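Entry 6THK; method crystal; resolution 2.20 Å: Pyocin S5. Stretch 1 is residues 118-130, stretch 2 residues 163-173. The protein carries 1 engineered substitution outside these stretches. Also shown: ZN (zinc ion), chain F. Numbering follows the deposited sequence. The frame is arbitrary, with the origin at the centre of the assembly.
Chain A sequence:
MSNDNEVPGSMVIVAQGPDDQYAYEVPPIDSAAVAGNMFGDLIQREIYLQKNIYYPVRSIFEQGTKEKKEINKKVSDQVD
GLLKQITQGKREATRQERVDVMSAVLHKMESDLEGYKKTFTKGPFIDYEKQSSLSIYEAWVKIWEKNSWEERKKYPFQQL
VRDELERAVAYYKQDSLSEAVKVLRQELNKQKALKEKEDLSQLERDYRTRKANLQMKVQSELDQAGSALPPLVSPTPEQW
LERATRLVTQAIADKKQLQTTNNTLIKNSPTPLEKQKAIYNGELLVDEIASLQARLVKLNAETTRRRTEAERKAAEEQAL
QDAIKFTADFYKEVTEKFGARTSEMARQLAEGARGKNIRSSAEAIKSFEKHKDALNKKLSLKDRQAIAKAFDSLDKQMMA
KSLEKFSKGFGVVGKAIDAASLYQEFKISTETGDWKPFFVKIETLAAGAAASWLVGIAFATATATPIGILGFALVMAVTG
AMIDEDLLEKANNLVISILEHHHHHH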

# COMPACT_ATOMS: atom_id res chain seq x y z
N LYS A 118 -47.97 25.36 -40.61
CA LYS A 118 -48.41 26.72 -40.29
C LYS A 118 -49.37 27.25 -41.36
O LYS A 118 -50.39 27.84 -41.01
CB LYS A 118 -47.22 27.67 -40.09
N THR A 119 -49.02 27.05 -42.65
CA THR A 119 -49.80 27.47 -43.82
C THR A 119 -51.18 26.80 -43.82
O THR A 119 -52.19 27.47 -44.02
CB THR A 119 -49.03 27.14 -45.11
OG1 THR A 119 -47.75 27.76 -45.06
CG2 THR A 119 -49.77 27.56 -46.38
N PHE A 120 -51.20 25.46 -43.61
CA PHE A 120 -52.42 24.66 -43.54
C PHE A 120 -53.32 25.15 -42.39
O PHE A 120 -54.52 25.26 -42.59
CB PHE A 120 -52.06 23.17 -43.40
CG PHE A 120 -53.19 22.29 -42.92
CD1 PHE A 120 -54.33 22.11 -43.70
CD2 PHE A 120 -53.12 21.64 -41.70
CE1 PHE A 120 -55.39 21.32 -43.25
CE2 PHE A 120 -54.17 20.83 -41.26
CZ PHE A 120 -55.29 20.67 -42.04
N THR A 121 -52.71 25.47 -41.23
CA THR A 121 -53.35 25.96 -40.00
C THR A 121 -54.19 27.23 -40.25
O THR A 121 -55.27 27.33 -39.68
CB THR A 121 -52.28 26.13 -38.90
OG1 THR A 121 -51.98 24.84 -38.38
CG2 THR A 121 -52.71 27.03 -37.74
N LYS A 122 -53.72 28.14 -41.13
CA LYS A 122 -54.38 29.41 -41.51
C LYS A 122 -55.89 29.31 -41.87
O LYS A 122 -56.60 30.31 -41.78
CB LYS A 122 -53.62 30.10 -42.66
CG LYS A 122 -52.28 30.72 -42.28
CD LYS A 122 -51.63 31.36 -43.51
CE LYS A 122 -50.30 32.00 -43.23
NZ LYS A 122 -49.71 32.59 -44.46
N GLY A 123 -56.35 28.12 -42.28
CA GLY A 123 -57.74 27.87 -42.64
C GLY A 123 -58.33 26.62 -42.00
O GLY A 123 -57.62 25.89 -41.30
N PRO A 124 -59.60 26.32 -42.25
CA PRO A 124 -60.23 25.13 -41.67
C PRO A 124 -59.77 23.82 -42.30
O PRO A 124 -59.19 23.84 -43.37
CB PRO A 124 -61.71 25.35 -41.95
CG PRO A 124 -61.73 26.18 -43.18
CD PRO A 124 -60.54 27.09 -43.08
N PHE A 125 -60.05 22.71 -41.63
CA PHE A 125 -59.66 21.40 -42.13
C PHE A 125 -60.65 20.84 -43.15
O PHE A 125 -61.80 20.54 -42.83
CB PHE A 125 -59.40 20.40 -40.99
CG PHE A 125 -59.13 19.00 -41.47
CD1 PHE A 125 -58.05 18.73 -42.31
CD2 PHE A 125 -59.98 17.96 -41.14
CE1 PHE A 125 -57.83 17.44 -42.80
CE2 PHE A 125 -59.75 16.67 -41.62
CZ PHE A 125 -58.68 16.41 -42.45
N ILE A 126 -60.16 20.67 -44.37
CA ILE A 126 -60.94 20.09 -45.45
C ILE A 126 -60.20 18.83 -45.92
O ILE A 126 -59.06 18.93 -46.38
CB ILE A 126 -61.20 21.12 -46.61
CG1 ILE A 126 -61.60 22.52 -46.07
CG2 ILE A 126 -62.23 20.57 -47.61
CD1 ILE A 126 -61.50 23.67 -47.07
N ASP A 127 -60.83 17.64 -45.77
CA ASP A 127 -60.21 16.39 -46.22
C ASP A 127 -60.55 16.25 -47.69
O ASP A 127 -61.49 15.54 -48.04
CB ASP A 127 -60.71 15.18 -45.40
CG ASP A 127 -59.69 14.07 -45.25
OD1 ASP A 127 -58.47 14.37 -45.23
OD2 ASP A 127 -60.11 12.90 -45.09
N TYR A 128 -59.78 16.98 -48.53
CA TYR A 128 -59.94 17.14 -49.98
C TYR A 128 -60.34 15.89 -50.74
O TYR A 128 -61.30 15.94 -51.52
CB TYR A 128 -58.67 17.76 -50.60
CG TYR A 128 -58.24 19.04 -49.93
CD1 TYR A 128 -58.93 20.23 -50.15
CD2 TYR A 128 -57.16 19.06 -49.06
CE1 TYR A 128 -58.54 21.41 -49.52
CE2 TYR A 128 -56.78 20.23 -48.41
CZ TYR A 128 -57.46 21.41 -48.66
OH TYR A 128 -57.07 22.56 -48.02
N GLU A 129 -59.64 14.77 -50.52
CA GLU A 129 -59.87 13.48 -51.18
C GLU A 129 -61.27 12.90 -50.92
O GLU A 129 -61.79 12.19 -51.78
CB GLU A 129 -58.75 12.46 -50.82
CG GLU A 129 -58.97 11.55 -49.62
CD GLU A 129 -58.19 11.83 -48.35
OE1 GLU A 129 -57.50 12.87 -48.30
OE2 GLU A 129 -58.28 11.01 -47.41
N LYS A 130 -61.86 13.19 -49.76
CA LYS A 130 -63.15 12.63 -49.38
C LYS A 130 -64.34 13.57 -49.60
O LYS A 130 -65.48 13.18 -49.32
CB LYS A 130 -63.10 12.13 -47.93
CG LYS A 130 -62.41 10.77 -47.83
CD LYS A 130 -61.74 10.57 -46.49
CE LYS A 130 -60.98 9.27 -46.43
NZ LYS A 130 -60.30 9.10 -45.11
N ASP A 163 -55.16 30.72 -53.33
CA ASP A 163 -54.65 30.61 -51.96
C ASP A 163 -55.05 29.30 -51.29
O ASP A 163 -54.23 28.70 -50.57
CB ASP A 163 -55.10 31.82 -51.12
CG ASP A 163 -54.47 33.14 -51.58
OD1 ASP A 163 -53.49 33.09 -52.35
OD2 ASP A 163 -54.93 34.21 -51.13
N GLU A 164 -56.29 28.84 -51.57
CA GLU A 164 -56.86 27.60 -51.04
C GLU A 164 -56.22 26.36 -51.65
O GLU A 164 -56.09 25.35 -50.97
CB GLU A 164 -58.38 27.60 -51.16
CG GLU A 164 -59.06 28.34 -50.02
CD GLU A 164 -58.58 27.98 -48.63
OE1 GLU A 164 -58.83 26.84 -48.18
OE2 GLU A 164 -57.91 28.83 -48.00
N LEU A 165 -55.80 26.46 -52.93
CA LEU A 165 -55.10 25.38 -53.63
C LEU A 165 -53.65 25.30 -53.13
O LEU A 165 -53.09 24.21 -53.07
CB LEU A 165 -55.16 25.57 -55.15
CG LEU A 165 -56.54 25.37 -55.79
CD1 LEU A 165 -56.58 25.94 -57.18
CD2 LEU A 165 -56.95 23.90 -55.79
N GLU A 166 -53.06 26.45 -52.74
CA GLU A 166 -51.70 26.47 -52.17
C GLU A 166 -51.75 25.77 -50.81
O GLU A 166 -50.88 24.95 -50.51
CB GLU A 166 -51.19 27.91 -52.02
CG GLU A 166 -49.66 28.01 -51.98
CD GLU A 166 -49.07 29.26 -51.36
OE1 GLU A 166 -47.94 29.17 -50.82
OE2 GLU A 166 -49.72 30.33 -51.41
N ARG A 167 -52.82 26.03 -50.02
CA ARG A 167 -53.09 25.43 -48.72
C ARG A 167 -53.37 23.91 -48.85
O ARG A 167 -53.03 23.16 -47.93
CB ARG A 167 -54.24 26.16 -48.01
CG ARG A 167 -54.25 25.96 -46.50
CD ARG A 167 -55.27 26.82 -45.80
NE ARG A 167 -56.63 26.41 -46.11
CZ ARG A 167 -57.34 25.56 -45.38
NH1 ARG A 167 -56.81 25.01 -44.29
NH2 ARG A 167 -58.58 25.24 -45.73
N ALA A 168 -53.94 23.47 -50.00
CA ALA A 168 -54.20 22.05 -50.29
C ALA A 168 -52.87 21.32 -50.51
O ALA A 168 -52.73 20.18 -50.07
CB ALA A 168 -55.08 21.91 -51.53
N VAL A 169 -51.90 21.98 -51.17
CA VAL A 169 -50.55 21.45 -51.39
C VAL A 169 -49.89 21.35 -50.01
O VAL A 169 -49.44 20.26 -49.65
CB VAL A 169 -49.72 22.30 -52.39
CG1 VAL A 169 -48.23 22.00 -52.30
CG2 VAL A 169 -50.22 22.08 -53.81
N ALA A 170 -49.94 22.45 -49.22
CA ALA A 170 -49.43 22.53 -47.84
C ALA A 170 -49.94 21.37 -46.97
O ALA A 170 -49.13 20.76 -46.27
CB ALA A 170 -49.81 23.86 -47.21
N TYR A 171 -51.27 21.03 -47.06
CA TYR A 171 -51.88 19.93 -46.31
C TYR A 171 -51.24 18.57 -46.61
O TYR A 171 -50.93 17.83 -45.68
CB TYR A 171 -53.40 19.87 -46.51
CG TYR A 171 -54.05 18.60 -45.99
CD1 TYR A 171 -54.19 18.37 -44.62
CD2 TYR A 171 -54.52 17.62 -46.86
CE1 TYR A 171 -54.76 17.19 -44.14
CE2 TYR A 171 -55.10 16.44 -46.39
CZ TYR A 171 -55.23 16.24 -45.03
OH TYR A 171 -55.80 15.08 -44.56
N TYR A 172 -51.07 18.24 -47.90
CA TYR A 172 -50.47 16.97 -48.31
C TYR A 172 -48.95 16.96 -48.12
O TYR A 172 -48.36 15.89 -47.99
CB TYR A 172 -50.90 16.58 -49.73
CG TYR A 172 -52.38 16.23 -49.84
CD1 TYR A 172 -52.90 15.12 -49.20
CD2 TYR A 172 -53.24 17.01 -50.61
CE1 TYR A 172 -54.26 14.80 -49.29
CE2 TYR A 172 -54.59 16.69 -50.73
CZ TYR A 172 -55.10 15.59 -50.06
OH TYR A 172 -56.43 15.28 -50.14
N LYS A 173 -48.30 18.15 -48.08
CA LYS A 173 -46.87 18.30 -47.85
C LYS A 173 -46.59 18.01 -46.38
O LYS A 173 -45.69 17.22 -46.09
CB LYS A 173 -46.36 19.70 -48.24
CG LYS A 173 -46.07 19.87 -49.73
CD LYS A 173 -44.62 19.52 -50.10
CE LYS A 173 -44.36 19.59 -51.59
NZ LYS A 173 -44.40 20.98 -52.12
ZN ZN F . -57.77 12.63 -46.28
O HOH W 1 -55.03 12.73 -46.34

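Stretch 1 enters as the last part of a helix, runs on as loop from Gly 123 to Asp 127 and closes in a short 3-10 segment at 128-130; stretch 2 is helical throughout. The backbones come nearest at Phe 120 and Arg 167, whose CA atoms lie 5.3 Å apart, and the contact buries 710 Å² in all. Thr 119 points toward stretch 2 and sets its CG2 3.8 Å from CB of Ala 170, a methyl-to-methyl contact, while its carbonyl O lies 3.6 Å from CG of Arg 167. The carbonyl O of Phe 120 accepts a hydrogen bond from Arg 167 NH1 (2.9 Å), and its ring receives Tyr 171 over one face, CE1 to CD1 of Tyr 171 being 3.5 Å, with the two planes inclined at 44°. At Gly 123 the chain passes across one face of the Arg 167 guanidinium, C to NH1 of Arg 167 being 3.2 Å; an ideal CB here would lie 2.6 Å from Arg 167 CZ, a clash, so the missing side chain is what permits this approach. The carbonyl O of Pro 124 then takes hydrogen bonds from both NH1 and NH2 of Arg 167, each 2.8 Å, in a fork near the guanidinium plane. Within stretch 2, Glu 164 OE1 holds the same group in a salt bridge, 2.9 Å from Arg 167 NH2, balancing its charge and helping to fix its orientation. Phe 125 brings its ring edge to Tyr 171, CE1 to CE1 of Tyr 171 being 3.4 Å. Ile 126 packs its methyl CD1 against the guanidinium edge in van der Waals contact, 3.6 Å from NH2 of Arg 167. Asp 127 OD1 lies 2.8 Å from Tyr 171 OH and also binds the zinc ion, OD1 to ZN being 2.1 Å. Tyr 128 points toward the helix and lays one ring face over Ala 168, whose CB is 3.9 Å from the ring centroid in a CH-pi contact; its edge meets Tyr 171, CD2 to CD2 of Tyr 171 being 3.7 Å, and its OH lies over the guanidinium face opposite Gly 123, 3.8 Å from Arg 167 NH2. Glu 129 chelates the zinc through OE1 and OE2, each 2.0 Å from ZN, and its OE1 accepts a hydrogen bond from Tyr 172 OH (3.2 Å). The O of water 1 bridges the stretches by hydrogen bonds, 3.2 Å from Glu 129 OE1 and 3.0 Å from Tyr 171 OH.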